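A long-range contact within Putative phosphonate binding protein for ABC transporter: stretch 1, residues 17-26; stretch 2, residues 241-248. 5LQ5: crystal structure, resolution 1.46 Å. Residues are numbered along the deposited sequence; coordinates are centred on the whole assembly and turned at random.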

ATOM      1  N   ASP A  17      -8.791  10.172  -6.950  1.00 21.66           N
ATOM      2  CA  ASP A  17      -8.204  11.477  -7.334  1.00 26.80           C
ATOM      3  C   ASP A  17      -6.666  11.578  -7.095  1.00 27.05           C
ATOM      4  O   ASP A  17      -5.903  12.078  -7.930  1.00 26.48           O
ATOM      5  CB  ASP A  17      -8.989  12.669  -6.757  1.00 25.08           C
ATOM      6  CG  ASP A  17      -8.923  12.811  -5.226  1.00 42.37           C
ATOM      7  OD1 ASP A  17      -8.756  11.821  -4.494  1.00 31.59           O
ATOM      8  OD2 ASP A  17      -9.102  13.955  -4.739  1.00 52.80           O
ATOM      9  N   VAL A  18      -6.236  11.077  -5.953  1.00 22.35           N
ATOM     10  CA  VAL A  18      -4.819  11.002  -5.572  1.00 25.42           C
ATOM     11  C   VAL A  18      -4.084  10.047  -6.514  1.00 23.64           C
ATOM     12  O   VAL A  18      -2.995  10.331  -6.995  1.00 22.51           O
ATOM     13  CB  VAL A  18      -4.658  10.536  -4.093  1.00 30.90           C
ATOM     14  CG1 VAL A  18      -3.191  10.280  -3.739  1.00 30.20           C
ATOM     15  CG2 VAL A  18      -5.276  11.566  -3.150  1.00 35.97           C
ATOM     16  N   LEU A  19      -4.675   8.889  -6.749  1.00 19.81           N
ATOM     17  CA  LEU A  19      -4.043   7.861  -7.590  1.00 21.27           C
ATOM     18  C   LEU A  19      -3.880   8.339  -9.017  1.00 21.04           C
ATOM     19  O   LEU A  19      -2.810   8.183  -9.614  1.00 21.91           O
ATOM     20  CB  LEU A  19      -4.851   6.554  -7.600  1.00 19.98           C
ATOM     21  CG  LEU A  19      -5.094   5.889  -6.252  1.00 20.42           C
ATOM     22  CD1 LEU A  19      -6.070   4.733  -6.445  1.00 21.75           C
ATOM     23  CD2 LEU A  19      -3.828   5.438  -5.599  1.00 23.89           C
ATOM     24  N   ASP A  20      -4.951   8.921  -9.558  1.00 21.40           N
ATOM     25  CA  ASP A  20      -4.906   9.456 -10.929  1.00 24.78           C
ATOM     26  C   ASP A  20      -3.760  10.458 -11.077  1.00 25.81           C
ATOM     27  O   ASP A  20      -2.958  10.395 -12.011  1.00 27.39           O
ATOM     28  CB  ASP A  20      -6.197  10.193 -11.254  1.00 27.57           C
ATOM     29  CG  ASP A  20      -7.353   9.277 -11.592  1.00 32.22           C
ATOM     30  OD1 ASP A  20      -7.159   8.073 -11.823  1.00 31.56           O
ATOM     31  OD2 ASP A  20      -8.498   9.795 -11.637  1.00 35.15           O
ATOM     32  N   LYS A  21      -3.682  11.397 -10.144  1.00 22.35           N
ATOM     33  CA  LYS A  21      -2.651  12.452 -10.224  1.00 28.45           C
ATOM     34  C   LYS A  21      -1.227  11.875 -10.200  1.00 29.56           C
ATOM     35  O   LYS A  21      -0.403  12.196 -11.064  1.00 31.18           O
ATOM     36  CB  LYS A  21      -2.817  13.485  -9.103  1.00 30.81           C
ATOM     37  CG  LYS A  21      -2.101  14.795  -9.395  1.00 39.29           C
ATOM     38  CD  LYS A  21      -2.167  15.745  -8.217  1.00 44.42           C
ATOM     39  CE  LYS A  21      -1.231  16.921  -8.461  1.00 72.45           C
ATOM     40  NZ  LYS A  21      -1.168  17.859  -7.313  1.00 68.72           N
ATOM     41  N   ARG A  22      -0.978  11.014  -9.217  1.00 24.04           N
ATOM     42  CA  ARG A  22       0.306  10.336  -9.013  1.00 22.84           C
ATOM     43  C   ARG A  22       0.695   9.515 -10.219  1.00 22.41           C
ATOM     44  O   ARG A  22       1.823   9.672 -10.770  1.00 24.72           O
ATOM     45  CB  ARG A  22       0.235   9.411  -7.789  1.00 24.94           C
ATOM     46  CG  ARG A  22       1.531   8.731  -7.462  1.00 30.45           C
ATOM     47  CD  ARG A  22       1.621   8.475  -6.005  1.00 31.26           C
ATOM     48  NE  ARG A  22       0.899   7.292  -5.627  1.00 26.33           N
ATOM     49  CZ  ARG A  22       0.808   6.862  -4.377  1.00 33.85           C
ATOM     50  NH1 ARG A  22       1.350   7.562  -3.385  1.00 32.72           N
ATOM     51  NH2 ARG A  22       0.168   5.733  -4.121  1.00 31.14           N
ATOM     52  N   PHE A  23      -0.171   8.586 -10.601  1.00 22.66           N
ATOM     53  CA  PHE A  23       0.230   7.594 -11.611  1.00 19.84           C
ATOM     54  C   PHE A  23       0.210   8.109 -13.037  1.00 22.48           C
ATOM     55  O   PHE A  23       0.995   7.678 -13.879  1.00 23.41           O
ATOM     56  CB  PHE A  23      -0.511   6.269 -11.405  1.00 21.57           C
ATOM     57  CG  PHE A  23      -0.098   5.606 -10.141  1.00 20.64           C
ATOM     58  CD1 PHE A  23       1.181   5.061 -10.000  1.00 19.95           C
ATOM     59  CD2 PHE A  23      -0.952   5.589  -9.043  1.00 20.44           C
ATOM     60  CE1 PHE A  23       1.584   4.536  -8.806  1.00 20.59           C
ATOM     61  CE2 PHE A  23      -0.557   5.026  -7.851  1.00 19.17           C
ATOM     62  CZ  PHE A  23       0.713   4.509  -7.728  1.00 19.50           C
ATOM     63  N   ASN A  24      -0.604   9.119 -13.287  1.00 23.82           N
ATOM     64  CA  ASN A  24      -0.538   9.792 -14.597  1.00 26.54           C
ATOM     65  C   ASN A  24       0.773  10.596 -14.716  1.00 23.54           C
ATOM     66  O   ASN A  24       1.422  10.571 -15.793  1.00 27.85           O
ATOM     67  CB  ASN A  24      -1.747  10.698 -14.836  1.00 26.56           C
ATOM     68  CG  ASN A  24      -3.041   9.932 -15.104  1.00 28.55           C
ATOM     69  OD1 ASN A  24      -3.058   8.825 -15.649  1.00 26.97           O
ATOM     70  ND2 ASN A  24      -4.169  10.566 -14.763  1.00 29.67           N
ATOM     71  N   LEU A  25       1.179  11.296 -13.663  1.00 24.38           N
ATOM     72  CA  LEU A  25       2.449  12.073 -13.728  1.00 26.72           C
ATOM     73  C   LEU A  25       3.670  11.154 -13.888  1.00 26.07           C
ATOM     74  O   LEU A  25       4.569  11.385 -14.697  1.00 27.43           O
ATOM     75  CB  LEU A  25       2.641  12.933 -12.485  1.00 27.60           C
ATOM     76  CG  LEU A  25       1.800  14.195 -12.387  1.00 34.54           C
ATOM     77  CD1 LEU A  25       2.006  14.824 -11.020  1.00 44.50           C
ATOM     78  CD2 LEU A  25       2.153  15.188 -13.498  1.00 37.21           C
ATOM     79  N   PHE A  26       3.648  10.056 -13.139  1.00 24.34           N
ATOM     80  CA  PHE A  26       4.685   9.005 -13.225  1.00 22.46           C
ATOM     81  C   PHE A  26       4.784   8.448 -14.650  1.00 23.03           C
ATOM     82  O   PHE A  26       5.876   8.356 -15.234  1.00 25.58           O
ATOM     83  CB  PHE A  26       4.321   7.878 -12.245  1.00 22.99           C
ATOM     84  CG  PHE A  26       5.316   6.742 -12.211  1.00 22.53           C
ATOM     85  CD1 PHE A  26       6.491   6.835 -11.477  1.00 22.73           C
ATOM     86  CD2 PHE A  26       5.056   5.575 -12.908  1.00 22.88           C
ATOM     87  CE1 PHE A  26       7.403   5.784 -11.448  1.00 24.60           C
ATOM     88  CE2 PHE A  26       5.957   4.529 -12.898  1.00 22.87           C
ATOM     89  CZ  PHE A  26       7.126   4.621 -12.155  1.00 24.34           C
ATOM     90  N   LYS A 241      10.563  15.901  -8.864  1.00 35.86           N
ATOM     91  CA  LYS A 241      10.131  16.295  -7.511  1.00 31.90           C
ATOM     92  C   LYS A 241       8.615  16.154  -7.329  1.00 31.98           C
ATOM     93  O   LYS A 241       8.147  15.638  -6.307  1.00 36.07           O
ATOM     94  CB  LYS A 241      10.559  17.737  -7.217  1.00 35.66           C
ATOM     95  CG  LYS A 241      10.502  18.126  -5.753  1.00 47.37           C
ATOM     96  CD  LYS A 241      10.787  19.614  -5.565  1.00 54.94           C
ATOM     97  CE  LYS A 241      11.006  19.958  -4.101  1.00 80.61           C
ATOM     98  NZ  LYS A 241       9.836  19.598  -3.245  1.00 57.87           N
ATOM     99  N   GLN A 242       7.876  16.593  -8.341  1.00 32.17           N
ATOM    100  CA  GLN A 242       6.410  16.563  -8.329  1.00 35.82           C
ATOM    101  C   GLN A 242       5.941  15.138  -8.160  1.00 37.62           C
ATOM    102  O   GLN A 242       4.979  14.883  -7.431  1.00 34.79           O
ATOM    103  CB  GLN A 242       5.809  17.069  -9.630  1.00 52.17           C
ATOM    104  CG  GLN A 242       5.800  18.569  -9.823  1.00 93.88           C
ATOM    105  CD  GLN A 242       5.181  18.954 -11.155  1.00 98.53           C
ATOM    106  OE1 GLN A 242       4.614  18.109 -11.861  1.00 71.81           O
ATOM    107  NE2 GLN A 242       5.290  20.229 -11.512  1.00159.31           N
ATOM    108  N   ILE A 243       6.611  14.223  -8.858  1.00 29.98           N
ATOM    109  CA  ILE A 243       6.267  12.779  -8.763  1.00 28.22           C
ATOM    110  C   ILE A 243       6.659  12.253  -7.387  1.00 29.41           C
ATOM    111  O   ILE A 243       5.854  11.630  -6.685  1.00 29.34           O
ATOM    112  CB  ILE A 243       6.965  11.952  -9.881  1.00 26.19           C
ATOM    113  CG1 ILE A 243       6.352  12.269 -11.242  1.00 30.68           C
ATOM    114  CG2 ILE A 243       6.835  10.453  -9.640  1.00 26.69           C
ATOM    115  CD1 ILE A 243       7.294  12.024 -12.419  1.00 33.57           C
ATOM    116  N   LEU A 244       7.917  12.462  -7.028  1.00 27.16           N
ATOM    117  CA  LEU A 244       8.483  11.964  -5.755  1.00 25.56           C
ATOM    118  C   LEU A 244       7.711  12.452  -4.527  1.00 29.91           C
ATOM    119  O   LEU A 244       7.438  11.683  -3.589  1.00 28.78           O
ATOM    120  CB  LEU A 244       9.982  12.280  -5.630  1.00 28.17           C
ATOM    121  CG  LEU A 244      10.905  11.463  -6.561  1.00 30.63           C
ATOM    122  CD1 LEU A 244      12.225  12.161  -6.788  1.00 31.38           C
ATOM    123  CD2 LEU A 244      11.147  10.055  -6.032  1.00 34.53           C
ATOM    124  N   ASP A 245       7.312  13.716  -4.560  1.00 30.77           N
ATOM    125  CA  ASP A 245       6.494  14.291  -3.460  1.00 30.04           C
ATOM    126  C   ASP A 245       5.129  13.561  -3.312  1.00 33.66           C
ATOM    127  O   ASP A 245       4.620  13.375  -2.203  1.00 31.98           O
ATOM    128  CB  ASP A 245       6.235  15.783  -3.669  1.00 31.85           C
ATOM    129  CG  ASP A 245       7.466  16.664  -3.411  1.00 36.29           C
ATOM    130  OD1 ASP A 245       8.503  16.187  -2.863  1.00 36.76           O
ATOM    131  OD2 ASP A 245       7.367  17.867  -3.755  1.00 45.43           O
ATOM    132  N   MET A 246       4.569  13.126  -4.438  1.00 27.05           N
ATOM    133  CA  MET A 246       3.312  12.337  -4.431  1.00 31.54           C
ATOM    134  C   MET A 246       3.479  10.966  -3.808  1.00 26.16           C
ATOM    135  O   MET A 246       2.475  10.365  -3.397  1.00 27.68           O
ATOM    136  CB  MET A 246       2.740  12.149  -5.834  1.00 31.71           C
ATOM    137  CG  MET A 246       2.249  13.403  -6.527  1.00 46.31           C
ATOM    138  SD  MET A 246       0.728  14.101  -5.902  1.00 51.57           S
ATOM    139  CE  MET A 246      -0.473  12.765  -5.784  1.00 38.90           C
ATOM    140  N   PHE A 247       4.721  10.470  -3.790  1.00 24.34           N
ATOM    141  CA  PHE A 247       5.084   9.185  -3.128  1.00 26.52           C
ATOM    142  C   PHE A 247       5.677   9.392  -1.727  1.00 26.30           C
ATOM    143  O   PHE A 247       6.096   8.438  -1.078  1.00 29.68           O
ATOM    144  CB  PHE A 247       6.101   8.404  -3.969  1.00 28.43           C
ATOM    145  CG  PHE A 247       5.528   7.746  -5.176  1.00 24.03           C
ATOM    146  CD1 PHE A 247       5.014   6.440  -5.090  1.00 25.35           C
ATOM    147  CD2 PHE A 247       5.472   8.390  -6.379  1.00 30.60           C
ATOM    148  CE1 PHE A 247       4.483   5.816  -6.216  1.00 29.76           C
ATOM    149  CE2 PHE A 247       4.937   7.789  -7.502  1.00 25.45           C
ATOM    150  CZ  PHE A 247       4.423   6.492  -7.421  1.00 28.51           C
ATOM    151  N   ASN A 248       5.734  10.656  -1.284  1.00 28.85           N
ATOM    152  CA  ASN A 248       6.270  11.028   0.058  1.00 31.18           C
ATOM    153  C   ASN A 248       7.679  10.477   0.260  1.00 32.51           C
ATOM    154  O   ASN A 248       8.017   9.921   1.305  1.00 41.81           O
ATOM    155  CB  ASN A 248       5.330  10.523   1.159  1.00 34.01           C
ATOM    156  CG  ASN A 248       3.908  10.961   0.938  1.00 47.24           C
ATOM    157  OD1 ASN A 248       2.999  10.131   0.858  1.00 61.96           O
ATOM    158  ND2 ASN A 248       3.692  12.268   0.819  1.00 55.30           N
TER

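Helices that cross obliquely, in roughly opposite directions, can pack by fitting side chains of one into hollows of the other, and this contact in a putative phosphonate binding protein is a compact example. The two helices run at 140° to one another, their axes 9.4 Å apart at closest approach, and some 536 Å² of surface is buried between segments more than 200 residues apart in sequence.

The largest bump is Met246. Its CA-to-CB bond points toward the first helix, and three successive m rotamers fold the flexible chain into the groove lined by Val18, Lys21 and Arg22. Met246 CE comes to 3.7 Å from Val18 O and 4.2 Å from Val18 CG1, while Met246 SD lies 4.1 Å from Lys21 CD, so an exposed lysine contributes the aliphatic part of its extended chain to the wall.

Arg22, part of that wall, also packs on Phe247. Its chain lies across the ring, with Arg22 CD 3.6 Å from the centroid of the Phe247 ring and almost directly over the face; the guanidinium then continues flat over the same ring, its plane tilted by 11° and its centre off to one side. This posture leaves the edge of the guanidinium free for directional bonding, and Arg22 NH1 donates a hydrogen bond to Met246 O at 3.0 Å. Arginine suits the place because a single side chain supplies methylene packing, a flat cation and a donor.

Phe247 is further enclosed by Phe23, whose CE1 approaches Phe247 CZ to 3.7 Å, with the ring planes nearly perpendicular. Farther along, Ile243 fits against Leu25 and Phe26: Ile243 CD1 reaches 3.6 Å from Leu25 O, and Ile243 CG2 meets the edge of the Phe26 ring, 4.1 Å from Phe26 CD1. Ile243, Phe23, Phe26 and Phe247 are all buried, and their apolar side chains suit these contacts across the interface.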